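PDB 1UCR: protein DsvD from Desulfovibrio vulgaris, which is of uncertain function but may play an essential role in dissimilatory sulfite reduction and, through its winged-helix motif, possibly interacts with DNA. Local coordinates for residues Glu50-Trp55 with Tyr63-Ala68; Phe22-Phe27 with Glu38-Leu43. One frame throughout, in Å; residues are numbered along the deposited sequence. Where two conformers were deposited one is given.

Contact 1 of 2, residues Glu50-Trp55 with Tyr63-Ala68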
loop_
_atom_site.group_PDB
_atom_site.type_symbol
_atom_site.label_atom_id
_atom_site.label_comp_id
_atom_site.label_asym_id
_atom_site.label_seq_id
_atom_site.Cartn_x
_atom_site.Cartn_y
_atom_site.Cartn_z
ATOM N N GLU B 50 -7.261 0.634 -2.978
ATOM C CA GLU B 50 -6.084 -0.201 -3.104
ATOM C C GLU B 50 -4.972 0.273 -2.180
ATOM O O GLU B 50 -3.804 -0.091 -2.382
ATOM C CB GLU B 50 -5.586 -0.337 -4.545
ATOM C CG GLU B 50 -6.679 -0.966 -5.413
ATOM C CD GLU B 50 -6.250 -1.217 -6.796
ATOM O OE1 GLU B 50 -6.938 -0.782 -7.751
ATOM O OE2 GLU B 50 -5.203 -1.876 -6.981
ATOM N N VAL B 51 -5.311 1.005 -1.126
ATOM C CA VAL B 51 -4.379 1.243 -0.031
ATOM C C VAL B 51 -4.239 -0.021 0.803
ATOM O O VAL B 51 -3.173 -0.342 1.287
ATOM C CB VAL B 51 -4.865 2.414 0.837
ATOM C CG1 VAL B 51 -3.972 2.629 2.051
ATOM C CG2 VAL B 51 -4.920 3.667 -0.014
ATOM N N LEU B 52 -5.365 -0.735 0.980
ATOM C CA LEU B 52 -5.361 -2.005 1.677
ATOM C C LEU B 52 -5.700 -3.138 0.733
ATOM O O LEU B 52 -6.290 -2.929 -0.341
ATOM C CB LEU B 52 -6.427 -2.059 2.811
ATOM C CG LEU B 52 -6.246 -1.003 3.894
ATOM C CD1 LEU B 52 -7.355 -1.125 4.934
ATOM C CD2 LEU B 52 -4.892 -1.072 4.551
ATOM N N GLU B 53 -5.339 -4.346 1.152
ATOM C CA GLU B 53 -5.807 -5.604 0.557
ATOM C C GLU B 53 -6.613 -6.353 1.606
ATOM O O GLU B 53 -6.411 -6.198 2.819
ATOM C CB GLU B 53 -4.639 -6.364 -0.005
ATOM C CG GLU B 53 -3.572 -6.714 0.975
ATOM C CD GLU B 53 -2.293 -7.181 0.365
ATOM O OE1 GLU B 53 -1.510 -7.813 1.146
ATOM O OE2 GLU B 53 -1.987 -6.931 -0.821
ATOM N N TYR B 54 -7.535 -7.162 1.077
ATOM C CA TYR B 54 -8.561 -7.834 1.877
ATOM C C TYR B 54 -8.452 -9.334 1.816
ATOM O O TYR B 54 -8.127 -9.892 0.742
ATOM C CB TYR B 54 -9.887 -7.474 1.287
ATOM C CG TYR B 54 -11.155 -8.064 1.799
ATOM C CD1 TYR B 54 -11.764 -9.141 1.167
ATOM C CD2 TYR B 54 -11.776 -7.519 2.934
ATOM C CE1 TYR B 54 -12.965 -9.688 1.646
ATOM C CE2 TYR B 54 -12.988 -8.040 3.364
ATOM C CZ TYR B 54 -13.562 -9.093 2.742
ATOM O OH TYR B 54 -14.770 -9.610 3.182
ATOM N N TRP B 55 -8.776 -9.995 2.893
ATOM C CA TRP B 55 -8.720 -11.445 2.974
ATOM C C TRP B 55 -9.951 -11.925 3.696
ATOM O O TRP B 55 -10.409 -11.307 4.680
ATOM C CB TRP B 55 -7.534 -11.918 3.831
ATOM C CG TRP B 55 -6.244 -11.205 3.498
ATOM C CD1 TRP B 55 -5.711 -9.965 3.812
ATOM C CD2 TRP B 55 -5.253 -11.774 2.698
ATOM N NE1 TRP B 55 -4.504 -9.751 3.289
ATOM C CE2 TRP B 55 -4.159 -10.896 2.550
ATOM C CE3 TRP B 55 -5.177 -13.015 2.065
ATOM C CZ2 TRP B 55 -2.993 -11.102 1.839
ATOM C CZ3 TRP B 55 -4.014 -13.245 1.341
ATOM C CH2 TRP B 55 -2.946 -12.346 1.214
ATOM N N TYR B 63 -7.167 -7.527 6.932
ATOM C CA TYR B 63 -6.776 -6.401 6.119
ATOM C C TYR B 63 -5.305 -6.152 6.335
ATOM O O TYR B 63 -4.828 -6.263 7.477
ATOM C CB TYR B 63 -7.527 -5.115 6.475
ATOM C CG TYR B 63 -9.043 -5.223 6.353
ATOM C CD1 TYR B 63 -9.800 -5.861 7.356
ATOM C CD2 TYR B 63 -9.705 -4.718 5.217
ATOM C CE1 TYR B 63 -11.170 -5.963 7.223
ATOM C CE2 TYR B 63 -11.101 -4.823 5.110
ATOM C CZ TYR B 63 -11.803 -5.451 6.128
ATOM O OH TYR B 63 -13.183 -5.582 6.058
ATOM N N GLY B 64 -4.599 -5.728 5.311
ATOM C CA GLY B 64 -3.228 -5.238 5.420
ATOM C C GLY B 64 -2.933 -4.265 4.301
ATOM O O GLY B 64 -3.746 -4.061 3.406
ATOM N N LEU B 65 -1.759 -3.605 4.393
ATOM C CA LEU B 65 -1.418 -2.680 3.322
ATOM C C LEU B 65 -1.181 -3.388 1.988
ATOM O O LEU B 65 -0.673 -4.505 1.942
ATOM C CB LEU B 65 -0.102 -1.935 3.734
ATOM C CG LEU B 65 -0.354 -0.910 4.836
ATOM C CD1 LEU B 65 0.976 -0.480 5.463
ATOM C CD2 LEU B 65 -1.140 0.340 4.380
ATOM N N LYS B 66 -1.585 -2.754 0.871
ATOM C CA LYS B 66 -1.441 -3.362 -0.452
ATOM C C LYS B 66 -0.024 -3.804 -0.676
ATOM O O LYS B 66 0.908 -3.002 -0.483
ATOM C CB LYS B 66 -1.815 -2.299 -1.487
ATOM C CG LYS B 66 -1.935 -2.836 -2.891
ATOM C CD LYS B 66 -3.190 -3.715 -3.015
ATOM C CE LYS B 66 -3.498 -4.046 -4.484
ATOM N NZ LYS B 66 -4.600 -5.086 -4.466
ATOM N N GLY B 67 0.132 -5.026 -1.110
ATOM C CA GLY B 67 1.463 -5.585 -1.372
ATOM C C GLY B 67 2.012 -6.380 -0.216
ATOM O O GLY B 67 2.958 -7.174 -0.411
ATOM N N ALA B 68 1.493 -6.250 1.005
ATOM C CA ALA B 68 2.074 -6.940 2.152
ATOM C C ALA B 68 2.009 -8.439 2.016
ATOM O O ALA B 68 2.995 -9.111 2.455
ATOM C CB ALA B 68 1.355 -6.507 3.436
HETATM O O HOH W 1 -5.127 -5.369 -7.067
HETATM O O HOH W 2 -6.797 -4.108 -2.768
HETATM O O HOH W 3 -3.280 -7.268 -3.216
#
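Glu53 and Gly64 face each other as an antiparallel hydrogen-bonded pair, evidenced by reciprocal backbone bonds: Glu53 N reaches Gly64 O at 2.8 Å, and Gly64 N returns to Glu53 O at 3.1 Å. Beyond them Lys66 N meets Val51 O at 2.9 Å, which carries the pairing past the last strand residue, Leu65. The Glu53 carboxylate holds the turn that follows. Its CG lies between backbone N and carbonyl carbon (chi1 59°), and the chain runs extended until OE2 receives Gly67 N at 2.9 Å, met from above the carboxylate plane. OE1 takes Gly69 N, so the two amides lie either side of Ala68, where the type II turn Leu65-Ala68 runs into helix 68-74. Gly67 has the positive phi (96°) that glycine tolerates.

Packing is tight where buried Leu52 lies against the backbone, its CD2 3.4 Å from Gly64 O; the Leu52 and Leu65 methyls touch more lightly, CD2 to CD2 at 4.0 Å. At the solvent margin, Tyr54 sets its ring edge toward the face of buried Tyr63 in an offset edge-to-face pair, planes at 71°, CD2 of Tyr54 lying 3.5 Å from CE2 of Tyr63. The Lys66 end is wetter: NZ stays 4.1 Å from Glu50 OE2 and instead donates to three waters, which lead to Glu50 OE2 (weakly), Leu52 O and Glu53 OE2.

The hairpin 52-57/60-65 is the wing of a winged-helix fold. Leu52 and Tyr63 rest on helix 36-48, Leu52 and Leu65 on Leu12 of helix 3-12, while Gln6 of the second subunit bonds Glu50 OE2.

Contact 2 of 2, residues Phe22-Phe27 with Glu38-Leu43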
loop_
_atom_site.group_PDB
_atom_site.type_symbol
_atom_site.label_atom_id
_atom_site.label_comp_id
_atom_site.label_asym_id
_atom_site.label_seq_id
_atom_site.Cartn_x
_atom_site.Cartn_y
_atom_site.Cartn_z
ATOM N N PHE B 22 -4.180 -8.012 9.669
ATOM C CA PHE B 22 -4.826 -7.974 10.961
ATOM C C PHE B 22 -6.322 -8.254 10.773
ATOM O O PHE B 22 -6.892 -7.951 9.737
ATOM C CB PHE B 22 -4.617 -6.616 11.625
ATOM C CG PHE B 22 -3.218 -6.414 12.133
ATOM C CD1 PHE B 22 -2.232 -5.900 11.288
ATOM C CD2 PHE B 22 -2.883 -6.704 13.464
ATOM C CE1 PHE B 22 -0.935 -5.681 11.744
ATOM C CE2 PHE B 22 -1.578 -6.482 13.913
ATOM C CZ PHE B 22 -0.647 -5.936 13.067
ATOM N N TYR B 23 -6.954 -8.832 11.789
ATOM C CA TYR B 23 -8.392 -9.068 11.763
ATOM C C TYR B 23 -9.194 -7.789 11.749
ATOM O O TYR B 23 -8.771 -6.788 12.302
ATOM C CB TYR B 23 -8.816 -9.855 13.036
ATOM C CG TYR B 23 -8.228 -11.251 13.019
ATOM C CD1 TYR B 23 -7.252 -11.618 13.951
ATOM C CD2 TYR B 23 -8.644 -12.213 12.115
ATOM C CE1 TYR B 23 -6.734 -12.919 13.943
ATOM C CE2 TYR B 23 -8.139 -13.467 12.062
ATOM C CZ TYR B 23 -7.166 -13.813 13.010
ATOM O OH TYR B 23 -6.640 -15.095 12.926
ATOM N N PHE B 24 -10.407 -7.873 11.204
ATOM C CA PHE B 24 -11.344 -6.761 11.374
ATOM C C PHE B 24 -11.392 -6.282 12.804
ATOM O O PHE B 24 -11.300 -5.094 13.097
ATOM C CB PHE B 24 -12.729 -7.258 10.913
ATOM C CG PHE B 24 -13.781 -6.181 11.170
ATOM C CD1 PHE B 24 -13.745 -4.947 10.501
ATOM C CD2 PHE B 24 -14.772 -6.351 12.106
ATOM C CE1 PHE B 24 -14.670 -3.954 10.769
ATOM C CE2 PHE B 24 -15.756 -5.381 12.366
ATOM C CZ PHE B 24 -15.701 -4.163 11.690
ATOM N N ASN B 25 -11.475 -7.197 13.778
ATOM C CA ASN B 25 -11.619 -6.827 15.163
ATOM C C ASN B 25 -10.333 -6.282 15.764
ATOM O O ASN B 25 -10.386 -5.616 16.784
ATOM C CB ASN B 25 -12.120 -8.002 16.007
ATOM C CG ASN B 25 -13.566 -8.332 15.823
ATOM O OD1 ASN B 25 -14.309 -7.638 15.147
ATOM N ND2 ASN B 25 -13.966 -9.422 16.445
ATOM N N ASP B 26 -9.163 -6.500 15.115
ATOM C CA ASP B 26 -7.985 -5.759 15.554
ATOM C C ASP B 26 -8.179 -4.246 15.351
ATOM O O ASP B 26 -7.732 -3.458 16.160
ATOM C CB ASP B 26 -6.735 -6.208 14.793
ATOM C CG ASP B 26 -6.157 -7.546 15.270
ATOM O OD1 ASP B 26 -6.000 -7.705 16.499
ATOM O OD2 ASP B 26 -5.841 -8.359 14.395
ATOM N N PHE B 27 -8.871 -3.878 14.255
ATOM C CA PHE B 27 -9.082 -2.439 13.985
ATOM C C PHE B 27 -10.134 -1.871 14.907
ATOM O O PHE B 27 -9.995 -0.752 15.420
ATOM C CB PHE B 27 -9.457 -2.236 12.513
ATOM C CG PHE B 27 -8.337 -2.665 11.601
ATOM C CD1 PHE B 27 -8.393 -3.902 10.989
ATOM C CD2 PHE B 27 -7.212 -1.846 11.389
ATOM C CE1 PHE B 27 -7.354 -4.356 10.206
ATOM C CE2 PHE B 27 -6.197 -2.279 10.555
ATOM C CZ PHE B 27 -6.277 -3.535 9.967
ATOM N N GLU B 38 -18.846 1.707 11.090
ATOM C CA GLU B 38 -18.023 2.738 10.438
ATOM C C GLU B 38 -16.600 2.211 10.230
ATOM O O GLU B 38 -15.979 2.523 9.203
ATOM C CB GLU B 38 -18.051 4.006 11.293
ATOM C CG GLU B 38 -17.244 5.138 10.680
ATOM C CD GLU B 38 -17.738 5.662 9.348
ATOM O OE1 GLU B 38 -17.011 6.544 8.797
ATOM O OE2 GLU B 38 -18.813 5.280 8.814
ATOM N N VAL B 39 -16.055 1.417 11.149
ATOM C CA VAL B 39 -14.737 0.812 10.914
ATOM C C VAL B 39 -14.790 -0.044 9.662
ATOM O O VAL B 39 -13.912 -0.007 8.804
ATOM C CB VAL B 39 -14.251 0.029 12.153
ATOM C CG1 VAL B 39 -12.893 -0.612 11.861
ATOM C CG2 VAL B 39 -14.174 0.926 13.382
ATOM N N LYS B 40 -15.862 -0.844 9.518
ATOM C CA LYS B 40 -15.988 -1.655 8.306
ATOM C C LYS B 40 -16.045 -0.772 7.078
ATOM O O LYS B 40 -15.395 -1.062 6.080
ATOM C CB LYS B 40 -17.240 -2.546 8.402
ATOM C CG LYS B 40 -17.447 -3.401 7.138
ATOM C CD LYS B 40 -16.412 -4.474 6.809
ATOM C CE LYS B 40 -16.406 -5.614 7.858
ATOM N NZ LYS B 40 -15.457 -6.723 7.359
ATOM N N LYS B 41 -16.789 0.341 7.121
ATOM C CA LYS B 41 -16.858 1.224 5.950
ATOM C C LYS B 41 -15.522 1.833 5.611
ATOM O O LYS B 41 -15.151 1.909 4.437
ATOM C CB LYS B 41 -17.921 2.310 6.208
ATOM C CG LYS B 41 -19.380 1.831 6.150
ATOM C CD LYS B 41 -19.860 1.517 4.750
ATOM C CE LYS B 41 -21.314 1.079 4.653
ATOM N NZ LYS B 41 -22.335 2.006 5.237
ATOM N N ILE B 42 -14.778 2.306 6.620
ATOM C CA ILE B 42 -13.511 2.927 6.227
ATOM C C ILE B 42 -12.497 1.936 5.734
ATOM O O ILE B 42 -11.758 2.254 4.782
ATOM C CB ILE B 42 -12.933 3.852 7.277
ATOM C CG1 ILE B 42 -12.398 3.119 8.449
ATOM C CG2 ILE B 42 -13.883 4.983 7.679
ATOM C CD1 ILE B 42 -11.637 4.030 9.407
ATOM N N LEU B 43 -12.460 0.732 6.315
ATOM C CA LEU B 43 -11.555 -0.287 5.798
ATOM C C LEU B 43 -11.929 -0.662 4.364
ATOM O O LEU B 43 -11.043 -0.857 3.504
ATOM C CB LEU B 43 -11.614 -1.539 6.711
ATOM C CG LEU B 43 -10.978 -1.339 8.082
ATOM C CD1 LEU B 43 -11.283 -2.557 8.944
ATOM C CD2 LEU B 43 -9.462 -1.153 7.995
#
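Lys40 lays its side chain against the ring of Phe24, the two crossing at about a right angle, and each step can be followed outward from the helix. CB sits 3.8 Å from Phe24 CE1. The chain then bends at both chi2 and chi3, turns that bring CD and CE round until CE stands over one ring face, displaced toward the rim, 4.0 Å from the ring centroid. NZ ends off-centre above the same ring, 4.4 Å from its centroid and 27° off the normal, a cation-pi contact, while NZ is hydrogen-bonded to Tyr63 OH, and weakly to Thr61 OG1. Methylene and ammonium therefore share one face of Phe24. Phe24 CG is anti to the backbone N (chi1 175°). Lys40 N lies in the ring plane at its edge, 3.6 Å from Phe24 CE1.

Leu43 works on both phenylalanines with separate methyls. Its CD1 touches CD1 of Phe24 near that ring's edge at 3.8 Å, and also reaches CD1 of Phe27; CD2 sits over the centre of the Phe27 face, a CH-pi contact, 4.0 Å from the centroid and only 9° off the normal. Val39 adds CG1, which touches Phe27 CB at 3.9 Å and Phe24 CE1.

Apart from Lys40 N and NZ, the touching atoms are carbon, and they join the start of helix 24-30 to helix 36-48, two helices of the helix-turn-helix part of the winged-helix fold. Val8 of helix 3-12 touches both Phe27 and Leu43, Met34 packs on Val39, and Thr61 of strand 60-65 lies against Phe24.

In the fold
Contact 1 and contact 2 have centres 12 Å apart, on opposite sides of the chain's centre, and follow one another along the sequence, yet they touch directly. Tyr63 is the main joint: its N lies 2.8 Å from Phe22 O, linking strand 60-65 to strand 22-23, and its OH lies 2.9 Å from Lys40 NZ. Leu43 also faces both ways, its CD2 lying 3.7 Å from Leu52 CD1. The wing of contact 1 therefore touches the helical pair of contact 2 through Tyr63, Leu52 and Leu43, consistent with a shared core. A sulfate ion, probably from the crystallisation liquor, lies about 3 Å from the side chain of Phe24.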